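Local coordinates for pesticidal crystal protein Cry2Aa (Bacillus thuringiensis serovar kurstaki, PDB 1I5P) that promotes colloid-osmotic lysis of midgut epithelial cells by binding to them in the larvae of mosquitoes and moths, at residues 510-515 with 521-526; 442-447 with 499-504; 92-97 with 103-108. All coordinates share one frame; numbering follows the deposited sequence.

In the fold
Contact 3 comes first along the chain, in the N-terminal helical bundle, where a short loop joins helix 88-101 to helix 107-135. Contact 2 closes next, bringing a loop of the middle, beta-prism region against the start of the C-terminal, lectin-like beta sandwich. Contact 1 follows directly in that sandwich, as the hairpin of strands 510-513 and 522-525. Contacts 1 and 2 have centres about 10 Å apart and touch, notably through Y444, whereas contact 3 lies about 36 Å from contact 1 and about 41 Å from contact 2, centre to centre. Together they sample the toxin's three-part build: a connection within the bundle, a bridge between the other parts, and the hairpin beside it.

Contact 1: residues 510-515 with 521-526; sequences TFISEK and DSLRFE
S522 OG takes a hydrogen bond from K515 NZ (2.8 Å) and is also bonded to D618 on the neighbouring strand 617-626, so two groups engage the hydroxyl. The pair sits at the turn end of an antiparallel beta hairpin, strands 510-513 and 522-525, in the C-terminal beta sandwich. K515 reaches the hydroxyl by bending at its second and fourth torsions (chi2 -61°, chi4 -63°), which folds the ammonium back over the hairpin, where it also donates to E514 O. Two hydrogen-bonded pairs, F511 with R524 and S513 with S522, stitch the strands together; the shortest link is R524 N to F511 O at 2.7 Å. Where the strands end, D521 OD1 takes over, accepting K515 N (3.0 Å) from above its carboxylate plane and a water that also donates to K515 O. The other oxygen of D521 is bonded to Q301, and E514 reaches W293.

T510, I512, L523 and F525 share one face. There T510 CG2 packs on L523 CG at 3.8 Å, the OG1 of T510 lies at the edge of the F525 ring while hydrogen-bonded to N506 O, and I512 CG2 meets the CB of D521 at 3.5 Å. On the face carrying F511, S513, S522 and R524, the guanidinium of R524 lies near the F511 ring, the two planes only 18° apart, with F511 CB over a guanidinium face at 3.5 Å from NH2. E526 fixes its rotation with a side-on salt bridge: R524 NE and NH2 both donate, along bent bonds near the guanidinium plane, to the single oxygen OE2, each at 2.9 Å. A bridging water accepts from R524 NH1 and donates to I512 O.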
loop_
_atom_site.group_PDB
_atom_site.type_symbol
_atom_site.label_atom_id
_atom_site.label_comp_id
_atom_site.label_asym_id
_atom_site.label_seq_id
_atom_site.Cartn_x
_atom_site.Cartn_y
_atom_site.Cartn_z
ATOM N N THR A 510 -15.760 -12.129 9.710
ATOM C CA THR A 510 -15.247 -11.248 8.660
ATOM C C THR A 510 -13.743 -11.081 8.827
ATOM O O THR A 510 -13.268 -10.728 9.904
ATOM C CB THR A 510 -15.922 -9.856 8.719
ATOM O OG1 THR A 510 -17.328 -10.001 8.483
ATOM C CG2 THR A 510 -15.328 -8.922 7.666
ATOM N N PHE A 511 -12.995 -11.322 7.754
ATOM C CA PHE A 511 -11.541 -11.227 7.817
ATOM C C PHE A 511 -10.909 -10.355 6.743
ATOM O O PHE A 511 -11.450 -10.185 5.656
ATOM C CB PHE A 511 -10.920 -12.628 7.720
ATOM C CG PHE A 511 -11.453 -13.603 8.729
ATOM C CD1 PHE A 511 -12.705 -14.186 8.556
ATOM C CD2 PHE A 511 -10.719 -13.913 9.869
ATOM C CE1 PHE A 511 -13.220 -15.066 9.503
ATOM C CE2 PHE A 511 -11.225 -14.793 10.826
ATOM C CZ PHE A 511 -12.482 -15.370 10.642
ATOM N N ILE A 512 -9.746 -9.806 7.068
ATOM C CA ILE A 512 -9.004 -9.000 6.115
ATOM C C ILE A 512 -8.175 -10.023 5.353
ATOM O O ILE A 512 -7.521 -10.863 5.961
ATOM C CB ILE A 512 -8.093 -7.985 6.834
ATOM C CG1 ILE A 512 -8.963 -6.997 7.618
ATOM C CG2 ILE A 512 -7.219 -7.251 5.825
ATOM C CD1 ILE A 512 -8.185 -5.969 8.410
ATOM N N SER A 513 -8.233 -9.968 4.026
ATOM C CA SER A 513 -7.512 -10.910 3.184
ATOM C C SER A 513 -6.494 -10.218 2.276
ATOM O O SER A 513 -6.843 -9.383 1.443
ATOM C CB SER A 513 -8.513 -11.706 2.338
ATOM O OG SER A 513 -7.860 -12.628 1.482
ATOM N N GLU A 514 -5.234 -10.587 2.452
ATOM C CA GLU A 514 -4.121 -10.038 1.686
ATOM C C GLU A 514 -4.342 -10.019 0.167
ATOM O O GLU A 514 -4.866 -10.978 -0.407
ATOM C CB GLU A 514 -2.856 -10.840 2.029
ATOM C CG GLU A 514 -1.699 -10.662 1.068
ATOM C CD GLU A 514 -0.408 -11.275 1.585
ATOM O OE1 GLU A 514 -0.363 -12.510 1.775
ATOM O OE2 GLU A 514 0.564 -10.520 1.797
ATOM N N LYS A 515 -3.953 -8.910 -0.467
ATOM C CA LYS A 515 -4.055 -8.751 -1.921
ATOM C C LYS A 515 -2.775 -8.109 -2.448
ATOM O O LYS A 515 -2.121 -7.351 -1.739
ATOM C CB LYS A 515 -5.264 -7.885 -2.291
ATOM C CG LYS A 515 -6.599 -8.547 -1.992
ATOM C CD LYS A 515 -6.748 -9.830 -2.794
ATOM C CE LYS A 515 -7.954 -10.634 -2.332
ATOM N NZ LYS A 515 -7.803 -11.070 -0.915
ATOM N N ASP A 521 -5.643 -4.612 1.053
ATOM C CA ASP A 521 -6.289 -5.905 1.241
ATOM C C ASP A 521 -7.799 -5.824 1.073
ATOM O O ASP A 521 -8.380 -4.739 1.020
ATOM C CB ASP A 521 -5.935 -6.485 2.618
ATOM C CG ASP A 521 -4.443 -6.726 2.783
ATOM O OD1 ASP A 521 -3.743 -6.866 1.750
ATOM O OD2 ASP A 521 -3.966 -6.785 3.941
ATOM N N SER A 522 -8.430 -6.989 0.976
ATOM C CA SER A 522 -9.873 -7.056 0.811
ATOM C C SER A 522 -10.558 -7.480 2.106
ATOM O O SER A 522 -9.906 -7.916 3.062
ATOM C CB SER A 522 -10.239 -8.036 -0.310
ATOM O OG SER A 522 -9.848 -9.362 0.015
ATOM N N LEU A 523 -11.880 -7.331 2.128
ATOM C CA LEU A 523 -12.678 -7.708 3.284
ATOM C C LEU A 523 -13.436 -8.967 2.870
ATOM O O LEU A 523 -14.263 -8.934 1.955
ATOM C CB LEU A 523 -13.654 -6.578 3.639
ATOM C CG LEU A 523 -14.021 -6.397 5.115
ATOM C CD1 LEU A 523 -12.754 -6.247 5.959
ATOM C CD2 LEU A 523 -14.922 -5.167 5.270
ATOM N N ARG A 524 -13.134 -10.083 3.525
ATOM C CA ARG A 524 -13.792 -11.340 3.197
ATOM C C ARG A 524 -14.940 -11.647 4.150
ATOM O O ARG A 524 -14.733 -11.824 5.352
ATOM C CB ARG A 524 -12.787 -12.497 3.218
ATOM C CG ARG A 524 -13.392 -13.821 2.766
ATOM C CD ARG A 524 -12.400 -14.982 2.827
ATOM N NE ARG A 524 -12.016 -15.336 4.193
ATOM C CZ ARG A 524 -10.786 -15.206 4.683
ATOM N NH1 ARG A 524 -9.812 -14.725 3.922
ATOM N NH2 ARG A 524 -10.523 -15.576 5.928
ATOM N N PHE A 525 -16.149 -11.703 3.604
ATOM C CA PHE A 525 -17.337 -12.011 4.392
ATOM C C PHE A 525 -17.574 -13.519 4.335
ATOM O O PHE A 525 -17.752 -14.088 3.257
ATOM C CB PHE A 525 -18.566 -11.281 3.830
ATOM C CG PHE A 525 -18.431 -9.781 3.803
ATOM C CD1 PHE A 525 -18.664 -9.073 2.626
ATOM C CD2 PHE A 525 -18.070 -9.077 4.947
ATOM C CE1 PHE A 525 -18.539 -7.682 2.590
ATOM C CE2 PHE A 525 -17.941 -7.684 4.921
ATOM C CZ PHE A 525 -18.176 -6.988 3.739
ATOM N N GLU A 526 -17.564 -14.169 5.491
ATOM C CA GLU A 526 -17.785 -15.609 5.543
ATOM C C GLU A 526 -19.181 -15.934 6.044
ATOM O O GLU A 526 -19.618 -17.081 5.979
ATOM C CB GLU A 526 -16.737 -16.273 6.440
ATOM C CG GLU A 526 -15.345 -16.288 5.834
ATOM C CD GLU A 526 -14.328 -16.989 6.713
ATOM O OE1 GLU A 526 -14.733 -17.652 7.690
ATOM O OE2 GLU A 526 -13.118 -16.887 6.417
HETATM O O HOH W 1 -19.063 -11.997 7.311
HETATM O O HOH W 2 -7.221 -13.779 5.484
HETATM O O HOH W 3 -1.275 -6.555 0.933
#

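Contact 2: residues 442-447 with 499-504; sequences LHYNQI and IHATQV
I499 meets Y444 through its carbonyl: Y444 OH donates to I499 O at 2.7 Å, the hydroxyl standing 30° from the carbonyl plane while the oxygen lies near the plane of the phenol ring, at its edge. The bond joins a loop of the middle, beta-prism region to the entry of the C-terminal beta sandwich. Beside it the side chain of I499 gives a looser apolar touch, CG2 to Y444 CE1 at 4.3 Å. At H500 the chain makes an inverse gamma turn, with A501 N bonded weakly to the same I499 O, at 3.1 Å; this carbonyl therefore serves both the turn and the tyrosine. The methyl of A501 points toward the loop and comes within 4.0 Å of Y444 OH. T502 and Q503 then form a classic beta bulge opposite R533 as the chain enters strand 503-504. V504 completes the set: its CG2 branch, anti to the carbonyl carbon, approaches CE2 of Y444 at 3.8 Å, the two side chains crossing at about a right angle.

Y444 makes the whole contact from its side of the interface, through its ring and hydroxyl. Its CG stands anti to the backbone N (chi1 -169°), which extends the ring away from the loop and between I499 and V504; L523 also packs on it. Within the loop, H443 ND1 donates to Y444 O at 2.8 Å, and H443 N to Q446 OE1. On the hairpin side the main chain of Y444 is hydrogen-bonded to T510. The chemistry is that of a buried phenol whose one polar atom donates a hydrogen bond to a main-chain carbonyl; with I499, V504 and L523 against the ring, the bond satisfies the donor of the buried hydroxyl.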
loop_
_atom_site.group_PDB
_atom_site.type_symbol
_atom_site.label_atom_id
_atom_site.label_comp_id
_atom_site.label_asym_id
_atom_site.label_seq_id
_atom_site.Cartn_x
_atom_site.Cartn_y
_atom_site.Cartn_z
ATOM N N LEU A 442 -6.539 -13.323 13.303
ATOM C CA LEU A 442 -7.602 -12.527 13.909
ATOM C C LEU A 442 -8.652 -12.125 12.885
ATOM O O LEU A 442 -8.360 -12.039 11.692
ATOM C CB LEU A 442 -7.029 -11.259 14.541
ATOM C CG LEU A 442 -6.291 -11.391 15.868
ATOM C CD1 LEU A 442 -5.202 -12.436 15.759
ATOM C CD2 LEU A 442 -5.705 -10.041 16.238
ATOM N N HIS A 443 -9.879 -11.893 13.348
ATOM C CA HIS A 443 -10.938 -11.462 12.447
ATOM C C HIS A 443 -10.931 -9.942 12.455
ATOM O O HIS A 443 -10.117 -9.328 13.155
ATOM C CB HIS A 443 -12.305 -12.016 12.885
ATOM C CG HIS A 443 -12.762 -11.552 14.234
ATOM N ND1 HIS A 443 -13.203 -10.267 14.471
ATOM C CD2 HIS A 443 -12.875 -12.212 15.411
ATOM C CE1 HIS A 443 -13.570 -10.157 15.736
ATOM N NE2 HIS A 443 -13.381 -11.323 16.328
ATOM N N TYR A 444 -11.821 -9.331 11.677
ATOM C CA TYR A 444 -11.897 -7.877 11.588
ATOM C C TYR A 444 -11.989 -7.226 12.971
ATOM O O TYR A 444 -12.889 -7.529 13.757
ATOM C CB TYR A 444 -13.104 -7.471 10.742
ATOM C CG TYR A 444 -13.126 -6.006 10.365
ATOM C CD1 TYR A 444 -12.306 -5.515 9.344
ATOM C CD2 TYR A 444 -13.966 -5.110 11.028
ATOM C CE1 TYR A 444 -12.325 -4.161 8.990
ATOM C CE2 TYR A 444 -13.994 -3.756 10.686
ATOM C CZ TYR A 444 -13.172 -3.291 9.662
ATOM O OH TYR A 444 -13.208 -1.964 9.314
ATOM N N ASN A 445 -11.043 -6.333 13.258
ATOM C CA ASN A 445 -10.992 -5.621 14.529
ATOM C C ASN A 445 -11.114 -6.504 15.761
ATOM O O ASN A 445 -11.651 -6.078 16.782
ATOM C CB ASN A 445 -12.075 -4.535 14.579
ATOM C CG ASN A 445 -11.755 -3.355 13.686
ATOM O OD1 ASN A 445 -12.534 -2.404 13.586
ATOM N ND2 ASN A 445 -10.600 -3.406 13.033
ATOM N N GLN A 446 -10.625 -7.732 15.675
ATOM C CA GLN A 446 -10.688 -8.604 16.832
ATOM C C GLN A 446 -9.725 -8.100 17.884
ATOM O O GLN A 446 -8.578 -7.774 17.583
ATOM C CB GLN A 446 -10.319 -10.040 16.466
ATOM C CG GLN A 446 -10.031 -10.916 17.682
ATOM C CD GLN A 446 -10.082 -12.394 17.367
ATOM O OE1 GLN A 446 -9.718 -12.822 16.270
ATOM N NE2 GLN A 446 -10.520 -13.188 18.336
ATOM N N ILE A 447 -10.200 -8.027 19.120
ATOM C CA ILE A 447 -9.362 -7.583 20.216
ATOM C C ILE A 447 -8.908 -8.817 20.982
ATOM O O ILE A 447 -9.677 -9.413 21.734
ATOM C CB ILE A 447 -10.126 -6.638 21.163
ATOM C CG1 ILE A 447 -10.612 -5.408 20.388
ATOM C CG2 ILE A 447 -9.229 -6.226 22.318
ATOM C CD1 ILE A 447 -9.495 -4.584 19.751
ATOM N N ILE A 499 -11.647 -1.738 3.899
ATOM C CA ILE A 499 -11.161 -1.874 5.267
ATOM C C ILE A 499 -11.540 -0.668 6.124
ATOM O O ILE A 499 -11.707 -0.786 7.342
ATOM C CB ILE A 499 -9.616 -2.034 5.312
ATOM C CG1 ILE A 499 -9.174 -3.195 4.408
ATOM C CG2 ILE A 499 -9.153 -2.242 6.751
ATOM C CD1 ILE A 499 -9.958 -4.482 4.592
ATOM N N HIS A 500 -11.689 0.483 5.475
ATOM C CA HIS A 500 -12.013 1.735 6.159
ATOM C C HIS A 500 -13.512 1.946 6.324
ATOM O O HIS A 500 -14.063 2.969 5.907
ATOM C CB HIS A 500 -11.405 2.900 5.382
ATOM C CG HIS A 500 -9.914 2.836 5.275
ATOM N ND1 HIS A 500 -9.204 3.531 4.318
ATOM C CD2 HIS A 500 -8.993 2.191 6.032
ATOM C CE1 HIS A 500 -7.913 3.319 4.491
ATOM N NE2 HIS A 500 -7.757 2.510 5.525
ATOM N N ALA A 501 -14.165 0.977 6.948
ATOM C CA ALA A 501 -15.598 1.053 7.161
ATOM C C ALA A 501 -15.965 1.795 8.432
ATOM O O ALA A 501 -15.156 1.927 9.353
ATOM C CB ALA A 501 -16.185 -0.347 7.202
ATOM N N THR A 502 -17.193 2.294 8.471
ATOM C CA THR A 502 -17.694 2.975 9.655
ATOM C C THR A 502 -17.950 1.878 10.679
ATOM O O THR A 502 -17.633 2.018 11.861
ATOM C CB THR A 502 -19.024 3.690 9.363
ATOM O OG1 THR A 502 -18.801 4.737 8.411
ATOM C CG2 THR A 502 -19.606 4.273 10.643
ATOM N N GLN A 503 -18.529 0.781 10.200
ATOM C CA GLN A 503 -18.840 -0.369 11.040
ATOM C C GLN A 503 -19.210 -1.576 10.185
ATOM O O GLN A 503 -19.691 -1.430 9.060
ATOM C CB GLN A 503 -19.997 -0.049 11.998
ATOM C CG GLN A 503 -21.318 0.301 11.326
ATOM C CD GLN A 503 -22.461 0.389 12.326
ATOM O OE1 GLN A 503 -22.782 -0.589 13.003
ATOM N NE2 GLN A 503 -23.070 1.564 12.434
ATOM N N VAL A 504 -18.971 -2.764 10.732
ATOM C CA VAL A 504 -19.279 -4.017 10.051
ATOM C C VAL A 504 -19.866 -4.979 11.077
ATOM O O VAL A 504 -19.365 -5.068 12.195
ATOM C CB VAL A 504 -18.000 -4.672 9.465
ATOM C CG1 VAL A 504 -18.379 -5.876 8.606
ATOM C CG2 VAL A 504 -17.210 -3.657 8.649
#

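Contact 3: residues 92-97 with 103-108; sequences DILRET and QRLNTD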
loop_
_atom_site.group_PDB
_atom_site.type_symbol
_atom_site.label_atom_id
_atom_site.label_comp_id
_atom_site.label_asym_id
_atom_site.label_seq_id
_atom_site.Cartn_x
_atom_site.Cartn_y
_atom_site.Cartn_z
ATOM N N ASP A 92 20.402 0.518 -11.944
ATOM C CA ASP A 92 20.518 0.610 -10.495
ATOM C C ASP A 92 19.446 -0.211 -9.782
ATOM O O ASP A 92 19.689 -0.780 -8.721
ATOM C CB ASP A 92 20.433 2.069 -10.050
ATOM C CG ASP A 92 20.372 2.208 -8.547
ATOM O OD1 ASP A 92 21.424 2.034 -7.887
ATOM O OD2 ASP A 92 19.268 2.481 -8.021
ATOM N N ILE A 93 18.252 -0.258 -10.360
ATOM C CA ILE A 93 17.168 -1.037 -9.774
ATOM C C ILE A 93 17.618 -2.493 -9.702
ATOM O O ILE A 93 17.467 -3.148 -8.673
ATOM C CB ILE A 93 15.888 -0.943 -10.629
ATOM C CG1 ILE A 93 15.199 0.404 -10.372
ATOM C CG2 ILE A 93 14.954 -2.112 -10.315
ATOM C CD1 ILE A 93 13.981 0.658 -11.252
ATOM N N LEU A 94 18.176 -2.988 -10.804
ATOM C CA LEU A 94 18.661 -4.362 -10.865
ATOM C C LEU A 94 19.767 -4.598 -9.859
ATOM O O LEU A 94 19.763 -5.596 -9.139
ATOM C CB LEU A 94 19.199 -4.693 -12.256
ATOM C CG LEU A 94 20.005 -6.001 -12.303
ATOM C CD1 LEU A 94 19.089 -7.203 -12.043
ATOM C CD2 LEU A 94 20.686 -6.130 -13.651
ATOM N N ARG A 95 20.726 -3.684 -9.809
ATOM C CA ARG A 95 21.834 -3.855 -8.891
ATOM C C ARG A 95 21.460 -3.728 -7.426
ATOM O O ARG A 95 22.003 -4.444 -6.585
ATOM C CB ARG A 95 22.958 -2.899 -9.274
ATOM C CG ARG A 95 23.487 -3.206 -10.680
ATOM C CD ARG A 95 23.487 -4.723 -10.928
ATOM N NE ARG A 95 24.175 -5.146 -12.144
ATOM C CZ ARG A 95 25.443 -5.546 -12.187
ATOM N NH1 ARG A 95 26.170 -5.580 -11.080
ATOM N NH2 ARG A 95 25.981 -5.934 -13.335
ATOM N N GLU A 96 20.534 -2.834 -7.104
ATOM C CA GLU A 96 20.131 -2.713 -5.708
ATOM C C GLU A 96 19.255 -3.904 -5.337
ATOM O O GLU A 96 19.189 -4.291 -4.175
ATOM C CB GLU A 96 19.387 -1.400 -5.462
ATOM C CG GLU A 96 20.260 -0.169 -5.664
ATOM C CD GLU A 96 19.813 1.014 -4.830
ATOM O OE1 GLU A 96 19.904 0.931 -3.591
ATOM O OE2 GLU A 96 19.373 2.029 -5.415
ATOM N N THR A 97 18.576 -4.478 -6.326
ATOM C CA THR A 97 17.739 -5.642 -6.080
ATOM C C THR A 97 18.673 -6.822 -5.814
ATOM O O THR A 97 18.406 -7.657 -4.949
ATOM C CB THR A 97 16.845 -5.961 -7.295
ATOM O OG1 THR A 97 15.984 -4.845 -7.556
ATOM C CG2 THR A 97 15.994 -7.198 -7.028
ATOM N N GLN A 103 21.254 -11.989 -4.509
ATOM C CA GLN A 103 21.203 -12.851 -5.686
ATOM C C GLN A 103 21.821 -12.080 -6.843
ATOM O O GLN A 103 21.681 -10.864 -6.939
ATOM C CB GLN A 103 19.760 -13.225 -6.058
ATOM C CG GLN A 103 18.967 -13.970 -4.987
ATOM C CD GLN A 103 17.608 -14.456 -5.489
ATOM O OE1 GLN A 103 16.698 -14.717 -4.697
ATOM N NE2 GLN A 103 17.472 -14.593 -6.808
ATOM N N ARG A 104 22.505 -12.792 -7.724
ATOM C CA ARG A 104 23.140 -12.163 -8.867
ATOM C C ARG A 104 22.813 -12.888 -10.158
ATOM O O ARG A 104 22.651 -14.106 -10.174
ATOM C CB ARG A 104 24.656 -12.132 -8.675
ATOM C CG ARG A 104 25.142 -11.029 -7.753
ATOM C CD ARG A 104 26.132 -10.146 -8.493
ATOM N NE ARG A 104 25.560 -9.680 -9.753
ATOM C CZ ARG A 104 26.217 -9.640 -10.908
ATOM N NH1 ARG A 104 27.481 -10.038 -10.972
ATOM N NH2 ARG A 104 25.604 -9.211 -12.004
ATOM N N LEU A 105 22.702 -12.130 -11.242
ATOM C CA LEU A 105 22.426 -12.719 -12.543
ATOM C C LEU A 105 23.741 -13.285 -13.046
ATOM O O LEU A 105 24.806 -12.828 -12.626
ATOM C CB LEU A 105 21.968 -11.649 -13.533
ATOM C CG LEU A 105 20.638 -10.932 -13.325
ATOM C CD1 LEU A 105 20.464 -9.885 -14.421
ATOM C CD2 LEU A 105 19.502 -11.938 -13.358
ATOM N N ASN A 106 23.691 -14.273 -13.930
ATOM C CA ASN A 106 24.939 -14.785 -14.468
ATOM C C ASN A 106 25.365 -13.764 -15.520
ATOM O O ASN A 106 24.587 -12.874 -15.880
ATOM C CB ASN A 106 24.757 -16.172 -15.089
ATOM C CG ASN A 106 23.785 -16.177 -16.243
ATOM O OD1 ASN A 106 23.224 -15.144 -16.610
ATOM N ND2 ASN A 106 23.578 -17.351 -16.829
ATOM N N THR A 107 26.590 -13.887 -16.014
ATOM C CA THR A 107 27.109 -12.943 -16.993
ATOM C C THR A 107 26.291 -12.843 -18.284
ATOM O O THR A 107 26.144 -11.756 -18.840
ATOM C CB THR A 107 28.573 -13.279 -17.345
ATOM O OG1 THR A 107 29.211 -12.119 -17.892
ATOM C CG2 THR A 107 28.633 -14.412 -18.357
ATOM N N ASP A 108 25.762 -13.968 -18.759
ATOM C CA ASP A 108 24.971 -13.982 -19.991
ATOM C C ASP A 108 23.663 -13.201 -19.872
ATOM O O ASP A 108 23.335 -12.397 -20.741
ATOM C CB ASP A 108 24.661 -15.423 -20.412
ATOM C CG ASP A 108 25.857 -16.126 -21.036
ATOM O OD1 ASP A 108 25.764 -17.349 -21.281
ATOM O OD2 ASP A 108 26.885 -15.456 -21.286
#
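The turn between helix 88-101 and helix 107-135, in the N-terminal helical domain, folds back so that residues just before the second helix lie against the side of the first. Its buried half is a leucine pair. With chi1 167° the L94 side chain swings clear of its own backbone N, presenting both methyls to L105, whose CD1 lies 3.8 Å from L94 CD1 and equally far from CD2. L110 adds to this apolar patch from the next helix, and Y169 touches L105 from a loop.

Toward solvent, the guanidinium groups of R95 and R104 overlap at their rims, the planes 21° apart. R95 NH2 and R104 NH2 are 3.6 Å apart, and the R104 nitrogen sits 3.4 Å above the R95 plane, toward its rim. E98 probably offsets part of the repulsion, mainly at R104: its carboxylate makes a salt bridge with R104 NE and a long, weak ion pair with R95 NH1, and it also accepts L105 N. This acid thus ties the connecting segment to the first helix.

N106 is the N-cap of helix 107-135, its side chain capping a backbone N in the first turn and its OD1 bonded to the T109 hydroxyl. A leucine contact inside, charged groups outside and a capped start to the next helix mark this short loop joining consecutive helices of the delta-endotoxin helical bundle.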